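Local atomic coordinates of LysR family transcriptional regulator (Vibrio vulnificus, PDB entry 5B7H), a protein that probably acts as a DNA-binding transcriptional regulator of the LysR family, an OxyR-type protein represented here by its regulatory domain. Residues I77-R83 / I194-P200; C22-P28 / E51-L57. The protein carries 1 engineered substitution. All blocks are in the same frame, centred on the assembly; numbering follows the deposited sequence.

Interaction 1. Residues I77-R83 / I194-P200; sequences IDGMESR and IGLVWRP. With SO4 (sulfate ion), chain D.
With its indole carbon CG between backbone N and carbonyl carbon (chi1 62°), W198 turns one ring face to E81, whose CG is anti to the backbone N and comes over that face, 3.2 Å above its plane. The two sit on adjoining antiparallel strands, 81-95 and 180-198, in the central sheet of a periplasmic-binding-protein-like LysR effector domain. E81 CB stands 4.0 Å from the centroid of the five-membered ring, a CH-pi contact over the face, and CG lies 3.5 Å from W198 NE1, toward the rim. The carboxylate continues nearly parallel to the indole, their planes 9° apart, and its OE1 meets the CA of P200.

In the backbone, E81 and W198 form a hydrogen-bonded pair in which each N-H donates a hydrogen bond to the other's carbonyl O at 2.9 Å. R83 and L196 repeat this reciprocal pairing, while S82 and V197 between them are a non-hydrogen-bonded pair. R83 lays its CB obliquely by the indole; its guanidinium goes on to E213 and N209 of helix 205-217, which covers this face.

On the other face, V197 is met by I77 tip to tip, and M80 CB packs 3.6 Å from V197 CG1. A type II turn from I77 to M80, closed by M80 N to I77 O, leads into the strand, and helix 54-62 packs here through L58 and L61. R199 points away from the strand pair: its NH1 bonds to the carbonyls of L61 and L66, and NH2 donates to O2 of a sulfate, probably from the crystallisation liquor, at 3.0 Å and 170°.

Interaction 2. Residues C22-P28 / E51-L57; sequences CIPTIAP and EDTTTNL. With SO4 (sulfate ion), chain C.
E51 reaches across to the turn that follows strand 16-22, its two carboxylate oxygens touching P24 and A27: OE1 is 3.5 Å from P24 CB, and OE2 is the same distance from A27 CB. A water donates to both E51 OE1 and P24 O, while OE2 is held by S148 of the second subunit. With CG anti to the backbone N (chi1 179°) and an extended chain beyond it, the glutamate reaches from the end of its strand to the turn.

Beside it, C22 and E51 form a parallel bridge, and D52 N gives a rather long 3.3 Å bond to C22 O. Next in line, I23 CA points its hydrogen at D52 O. I23 CG2 touches both T54 OG1 and L57 CD1, the latter 3.8 Å away, and its side chain crosses that of L57 at about a right angle.

Further out, T53 N-caps helix 54-62: its OG1 accepts from N56 N. D52 OD2 takes both T53 N and N56 ND2 from the same face of its carboxylate, tying the loop to the helix's first turn. Within 22-28, I23 O accepts from I26 N and A27 N, which folds the turn. T25 N and OG1 donate to O3 of a sulfate, probably from the crystallisation liquor, OG1 at 2.7 Å; H123, S124 and L125 also bind it, and R192 is a further partner of T25 OG1. Strand 16-22, helix 27-41 and parallel strand 45-51 form a beta-alpha-beta crossover of the periplasmic-binding-protein-like fold. Both strands run through short loops into helices 27-41 and 54-62, with strand 68-73 packing against I23 and L57.

Along the chain the two contacts come in series, 22-28 with 51-57 first and 77-83 with 194-200 afterwards, and their centres lie 15 Å apart in the same LysR effector domain. One mixed sheet carries both: interaction 2 sits at the ends of strands 45-51 and 16-22, and interaction 1 joins strands 180-198 and 81-95, with strand 68-73 between the two pairs. Helix 54-62 begins in interaction 2 and packs against interaction 1 farther along. The contacts touch directly where I194 CD1 packs 3.8 Å from I26 CD1. Interaction 2 also borders the second subunit, whereas interaction 1 lies within its own subunit, touched by no other chain of the assembly.

Interaction 1. Residues I77-R83 / I194-P200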
loop_
_atom_site.group_PDB
_atom_site.type_symbol
_atom_site.label_atom_id
_atom_site.label_comp_id
_atom_site.label_asym_id
_atom_site.label_seq_id
_atom_site.Cartn_x
_atom_site.Cartn_y
_atom_site.Cartn_z
ATOM N N ILE A 77 3.330 -21.485 -11.159
ATOM C CA ILE A 77 1.869 -21.628 -11.246
ATOM C C ILE A 77 1.480 -22.956 -11.897
ATOM O O ILE A 77 0.500 -23.029 -12.655
ATOM C CB ILE A 77 1.194 -20.440 -11.971
ATOM C CG1 ILE A 77 1.813 -20.241 -13.338
ATOM C CG2 ILE A 77 1.267 -19.157 -11.129
ATOM C CD1 ILE A 77 1.090 -19.116 -14.140
ATOM N N ASP A 78 2.224 -24.025 -11.601
ATOM C CA ASP A 78 1.880 -25.326 -12.156
ATOM C C ASP A 78 0.408 -25.633 -11.919
ATOM O O ASP A 78 -0.111 -25.470 -10.808
ATOM C CB ASP A 78 2.758 -26.415 -11.500
ATOM C CG ASP A 78 2.523 -27.831 -12.095
ATOM O OD1 ASP A 78 3.402 -28.332 -12.824
ATOM O OD2 ASP A 78 1.478 -28.470 -11.800
ATOM N N GLY A 79 -0.231 -26.156 -12.948
ATOM C CA GLY A 79 -1.592 -26.636 -12.855
ATOM C C GLY A 79 -2.642 -25.555 -13.070
ATOM O O GLY A 79 -3.827 -25.892 -13.211
ATOM N N MET A 80 -2.267 -24.281 -13.054
ATOM C CA MET A 80 -3.226 -23.212 -13.331
ATOM C C MET A 80 -3.184 -22.813 -14.800
ATOM O O MET A 80 -2.292 -23.193 -15.574
ATOM C CB MET A 80 -2.934 -21.966 -12.486
ATOM C CG MET A 80 -2.838 -22.197 -10.970
ATOM S SD MET A 80 -4.509 -22.725 -10.296
ATOM C CE MET A 80 -4.184 -24.454 -10.114
ATOM N N GLU A 81 -4.185 -22.074 -15.215
ATOM C CA GLU A 81 -4.191 -21.545 -16.559
ATOM C C GLU A 81 -3.819 -20.072 -16.435
ATOM O O GLU A 81 -4.173 -19.414 -15.463
ATOM C CB GLU A 81 -5.604 -21.765 -17.046
ATOM C CG GLU A 81 -5.987 -21.276 -18.298
ATOM C CD GLU A 81 -6.697 -22.406 -18.975
ATOM O OE1 GLU A 81 -7.105 -23.360 -18.274
ATOM O OE2 GLU A 81 -6.807 -22.366 -20.195
ATOM N N SER A 82 -3.044 -19.564 -17.373
ATOM C CA SER A 82 -2.626 -18.165 -17.336
ATOM C C SER A 82 -2.627 -17.539 -18.704
ATOM O O SER A 82 -2.534 -18.199 -19.726
ATOM C CB SER A 82 -1.304 -17.951 -16.618
ATOM O OG SER A 82 -0.259 -18.408 -17.415
ATOM N N ARG A 83 -2.714 -16.215 -18.694
ATOM C CA ARG A 83 -2.683 -15.423 -19.903
ATOM C C ARG A 83 -1.905 -14.155 -19.587
ATOM O O ARG A 83 -2.337 -13.387 -18.725
ATOM C CB ARG A 83 -4.115 -15.049 -20.315
ATOM C CG ARG A 83 -4.174 -14.266 -21.580
ATOM C CD ARG A 83 -5.593 -14.335 -22.185
ATOM N NE ARG A 83 -5.693 -13.330 -23.195
ATOM C CZ ARG A 83 -6.781 -13.087 -23.879
ATOM N NH1 ARG A 83 -7.896 -13.771 -23.608
ATOM N NH2 ARG A 83 -6.751 -12.105 -24.771
ATOM N N ILE A 194 2.709 -9.022 -16.895
ATOM C CA ILE A 194 1.541 -9.031 -16.042
ATOM C C ILE A 194 0.587 -10.055 -16.643
ATOM O O ILE A 194 0.371 -10.076 -17.868
ATOM C CB ILE A 194 0.882 -7.634 -16.064
ATOM C CG1 ILE A 194 1.900 -6.539 -15.686
ATOM C CG2 ILE A 194 -0.383 -7.629 -15.134
ATOM C CD1 ILE A 194 2.480 -6.695 -14.349
ATOM N N GLY A 195 -0.024 -10.872 -15.789
ATOM C CA GLY A 195 -0.946 -11.841 -16.341
ATOM C C GLY A 195 -2.109 -12.141 -15.426
ATOM O O GLY A 195 -2.107 -11.787 -14.255
ATOM N N LEU A 196 -3.109 -12.797 -16.007
ATOM C CA LEU A 196 -4.258 -13.309 -15.273
ATOM C C LEU A 196 -4.058 -14.812 -15.091
ATOM O O LEU A 196 -3.560 -15.499 -15.990
ATOM C CB LEU A 196 -5.597 -13.078 -15.985
ATOM C CG LEU A 196 -6.221 -11.701 -15.652
ATOM C CD1 LEU A 196 -5.327 -10.512 -16.178
ATOM C CD2 LEU A 196 -7.683 -11.650 -16.213
ATOM N N VAL A 197 -4.486 -15.328 -13.951
ATOM C CA VAL A 197 -4.293 -16.743 -13.599
ATOM C C VAL A 197 -5.584 -17.274 -12.996
ATOM O O VAL A 197 -6.162 -16.638 -12.106
ATOM C CB VAL A 197 -3.157 -16.902 -12.575
ATOM C CG1 VAL A 197 -2.904 -18.398 -12.234
ATOM C CG2 VAL A 197 -1.849 -16.314 -13.163
ATOM N N TRP A 198 -6.000 -18.484 -13.399
ATOM C CA TRP A 198 -7.269 -19.046 -12.921
ATOM C C TRP A 198 -7.207 -20.569 -12.962
ATOM O O TRP A 198 -6.250 -21.149 -13.464
ATOM C CB TRP A 198 -8.489 -18.557 -13.700
ATOM C CG TRP A 198 -8.514 -18.900 -15.168
ATOM C CD1 TRP A 198 -9.116 -19.995 -15.743
ATOM C CD2 TRP A 198 -7.995 -18.099 -16.246
ATOM N NE1 TRP A 198 -9.007 -19.923 -17.148
ATOM C CE2 TRP A 198 -8.310 -18.768 -17.457
ATOM C CE3 TRP A 198 -7.274 -16.899 -16.301
ATOM C CZ2 TRP A 198 -7.929 -18.261 -18.726
ATOM C CZ3 TRP A 198 -6.903 -16.389 -17.581
ATOM C CH2 TRP A 198 -7.252 -17.081 -18.767
ATOM N N ARG A 199 -8.260 -21.220 -12.460
ATOM C CA ARG A 199 -8.266 -22.698 -12.411
ATOM C C ARG A 199 -8.754 -23.262 -13.729
ATOM O O ARG A 199 -9.771 -22.800 -14.261
ATOM C CB ARG A 199 -9.208 -23.189 -11.341
ATOM C CG ARG A 199 -8.760 -22.783 -9.925
ATOM C CD ARG A 199 -9.657 -23.421 -8.857
ATOM N NE ARG A 199 -11.046 -23.006 -8.964
ATOM C CZ ARG A 199 -11.487 -21.815 -8.532
ATOM N NH1 ARG A 199 -10.650 -20.939 -7.950
ATOM N NH2 ARG A 199 -12.767 -21.500 -8.716
ATOM N N PRO A 200 -8.082 -24.280 -14.274
ATOM C CA PRO A 200 -8.576 -24.893 -15.529
ATOM C C PRO A 200 -9.984 -25.429 -15.428
ATOM O O PRO A 200 -10.679 -25.504 -16.456
ATOM C CB PRO A 200 -7.620 -26.078 -15.744
ATOM C CG PRO A 200 -6.393 -25.787 -14.941
ATOM C CD PRO A 200 -6.803 -24.850 -13.787
HETATM S S SO4 D . -16.060 -22.418 -10.407
HETATM O O1 SO4 D . -16.440 -22.564 -11.815
HETATM O O2 SO4 D . -14.827 -23.180 -10.135
HETATM O O3 SO4 D . -17.161 -22.829 -9.545
HETATM O O4 SO4 D . -15.879 -20.992 -10.157
#

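Interaction 2. Residues C22-P28 / E51-L57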
loop_
_atom_site.group_PDB
_atom_site.type_symbol
_atom_site.label_atom_id
_atom_site.label_comp_id
_atom_site.label_asym_id
_atom_site.label_seq_id
_atom_site.Cartn_x
_atom_site.Cartn_y
_atom_site.Cartn_z
ATOM N N CYS A 22 -4.844 -9.857 -6.161
ATOM C CA CYS A 22 -3.781 -9.133 -6.831
ATOM C C CYS A 22 -2.657 -8.822 -5.852
ATOM O O CYS A 22 -2.906 -8.646 -4.657
ATOM C CB CYS A 22 -4.385 -7.837 -7.387
ATOM S SG CYS A 22 -3.279 -6.875 -8.491
ATOM N N ILE A 23 -1.420 -8.798 -6.349
ATOM C CA ILE A 23 -0.231 -8.579 -5.506
ATOM C C ILE A 23 -0.030 -7.122 -5.106
ATOM O O ILE A 23 -0.492 -6.189 -5.795
ATOM C CB ILE A 23 1.050 -9.121 -6.172
ATOM C CG1 ILE A 23 1.283 -8.444 -7.506
ATOM C CG2 ILE A 23 0.917 -10.669 -6.328
ATOM C CD1 ILE A 23 2.670 -8.825 -8.093
ATOM N N PRO A 24 0.687 -6.882 -4.002
ATOM C CA PRO A 24 0.806 -5.507 -3.499
ATOM C C PRO A 24 1.480 -4.517 -4.442
ATOM O O PRO A 24 1.204 -3.328 -4.302
ATOM C CB PRO A 24 1.625 -5.671 -2.210
ATOM C CG PRO A 24 1.324 -7.057 -1.780
ATOM C CD PRO A 24 1.249 -7.861 -3.059
ATOM N N THR A 25 2.385 -4.932 -5.347
ATOM C CA THR A 25 3.024 -3.955 -6.252
ATOM C C THR A 25 2.252 -3.768 -7.549
ATOM O O THR A 25 2.762 -3.108 -8.477
ATOM C CB THR A 25 4.485 -4.329 -6.546
ATOM O OG1 THR A 25 4.570 -5.599 -7.214
ATOM C CG2 THR A 25 5.295 -4.361 -5.240
ATOM N N ILE A 26 1.053 -4.353 -7.670
ATOM C CA ILE A 26 0.150 -4.075 -8.779
ATOM C C ILE A 26 -1.144 -3.453 -8.276
ATOM O O ILE A 26 -1.620 -2.461 -8.840
ATOM C CB ILE A 26 -0.157 -5.354 -9.604
ATOM C CG1 ILE A 26 1.122 -5.931 -10.232
ATOM C CG2 ILE A 26 -1.212 -5.029 -10.673
ATOM C CD1 ILE A 26 0.843 -7.263 -10.956
ATOM N N ALA A 27 -1.702 -4.002 -7.192
ATOM C CA ALA A 27 -3.069 -3.664 -6.767
ATOM C C ALA A 27 -3.338 -2.170 -6.605
ATOM O O ALA A 27 -4.379 -1.709 -7.113
ATOM C CB ALA A 27 -3.426 -4.421 -5.484
ATOM N N PRO A 28 -2.478 -1.381 -5.948
ATOM C CA PRO A 28 -2.809 0.040 -5.729
ATOM C C PRO A 28 -2.853 0.828 -7.020
ATOM O O PRO A 28 -3.344 1.953 -6.991
ATOM C CB PRO A 28 -1.663 0.554 -4.854
ATOM C CG PRO A 28 -1.004 -0.661 -4.296
ATOM C CD PRO A 28 -1.180 -1.743 -5.349
ATOM N N GLU A 51 -5.928 -8.403 -1.669
ATOM C CA GLU A 51 -4.527 -8.101 -1.890
ATOM C C GLU A 51 -3.705 -9.015 -0.990
ATOM O O GLU A 51 -3.939 -9.089 0.229
ATOM C CB GLU A 51 -4.249 -6.618 -1.591
ATOM C CG GLU A 51 -2.785 -6.274 -1.802
ATOM C CD GLU A 51 -2.481 -4.781 -1.609
ATOM O OE1 GLU A 51 -1.423 -4.502 -0.983
ATOM O OE2 GLU A 51 -3.272 -3.927 -2.032
ATOM N N ASP A 52 -2.726 -9.706 -1.582
ATOM C CA ASP A 52 -1.937 -10.652 -0.781
ATOM C C ASP A 52 -0.702 -10.997 -1.607
ATOM O O ASP A 52 -0.618 -10.645 -2.788
ATOM C CB ASP A 52 -2.724 -11.922 -0.375
ATOM C CG ASP A 52 -2.284 -12.527 0.986
ATOM O OD1 ASP A 52 -3.126 -13.258 1.587
ATOM O OD2 ASP A 52 -1.106 -12.303 1.449
ATOM N N THR A 53 0.238 -11.704 -0.944
ATOM C CA THR A 53 1.478 -12.201 -1.558
ATOM C C THR A 53 1.139 -13.245 -2.623
ATOM O O THR A 53 0.124 -13.928 -2.517
ATOM C CB THR A 53 2.328 -12.960 -0.472
ATOM O OG1 THR A 53 1.786 -14.292 -0.114
ATOM C CG2 THR A 53 2.447 -12.263 0.675
ATOM N N THR A 54 2.061 -13.432 -3.585
ATOM C CA THR A 54 1.845 -14.430 -4.653
ATOM C C THR A 54 1.504 -15.817 -4.100
ATOM O O THR A 54 0.519 -16.436 -4.517
ATOM C CB THR A 54 3.075 -14.503 -5.566
ATOM O OG1 THR A 54 3.249 -13.259 -6.224
ATOM C CG2 THR A 54 2.921 -15.590 -6.644
ATOM N N THR A 55 2.301 -16.321 -3.158
ATOM C CA THR A 55 2.036 -17.662 -2.679
ATOM C C THR A 55 0.678 -17.756 -2.001
ATOM O O THR A 55 -0.036 -18.755 -2.163
ATOM C CB THR A 55 3.173 -18.106 -1.750
ATOM O OG1 THR A 55 4.415 -18.059 -2.482
ATOM C CG2 THR A 55 2.939 -19.524 -1.204
ATOM N N ASN A 56 0.317 -16.749 -1.190
ATOM C CA ASN A 56 -0.975 -16.778 -0.512
ATOM C C ASN A 56 -2.128 -16.692 -1.511
ATOM O O ASN A 56 -3.187 -17.331 -1.337
ATOM C CB ASN A 56 -1.053 -15.639 0.517
ATOM C CG ASN A 56 -0.193 -15.917 1.756
ATOM O OD1 ASN A 56 0.164 -17.064 2.023
ATOM N ND2 ASN A 56 0.163 -14.857 2.498
ATOM N N LEU A 57 -1.948 -15.885 -2.563
ATOM C CA LEU A 57 -3.014 -15.784 -3.557
ATOM C C LEU A 57 -3.195 -17.102 -4.288
ATOM O O LEU A 57 -4.332 -17.495 -4.587
ATOM C CB LEU A 57 -2.705 -14.689 -4.581
ATOM C CG LEU A 57 -2.745 -13.242 -4.060
ATOM C CD1 LEU A 57 -2.286 -12.279 -5.166
ATOM C CD2 LEU A 57 -4.164 -12.923 -3.580
HETATM S S SO4 C . 4.958 -8.051 -4.609
HETATM O O1 SO4 C . 4.867 -9.530 -4.970
HETATM O O2 SO4 C . 6.338 -7.629 -4.962
HETATM O O3 SO4 C . 3.913 -7.362 -5.342
HETATM O O4 SO4 C . 4.728 -7.914 -3.186
HETATM O O HOH W 1 0.225 -2.332 -1.722
#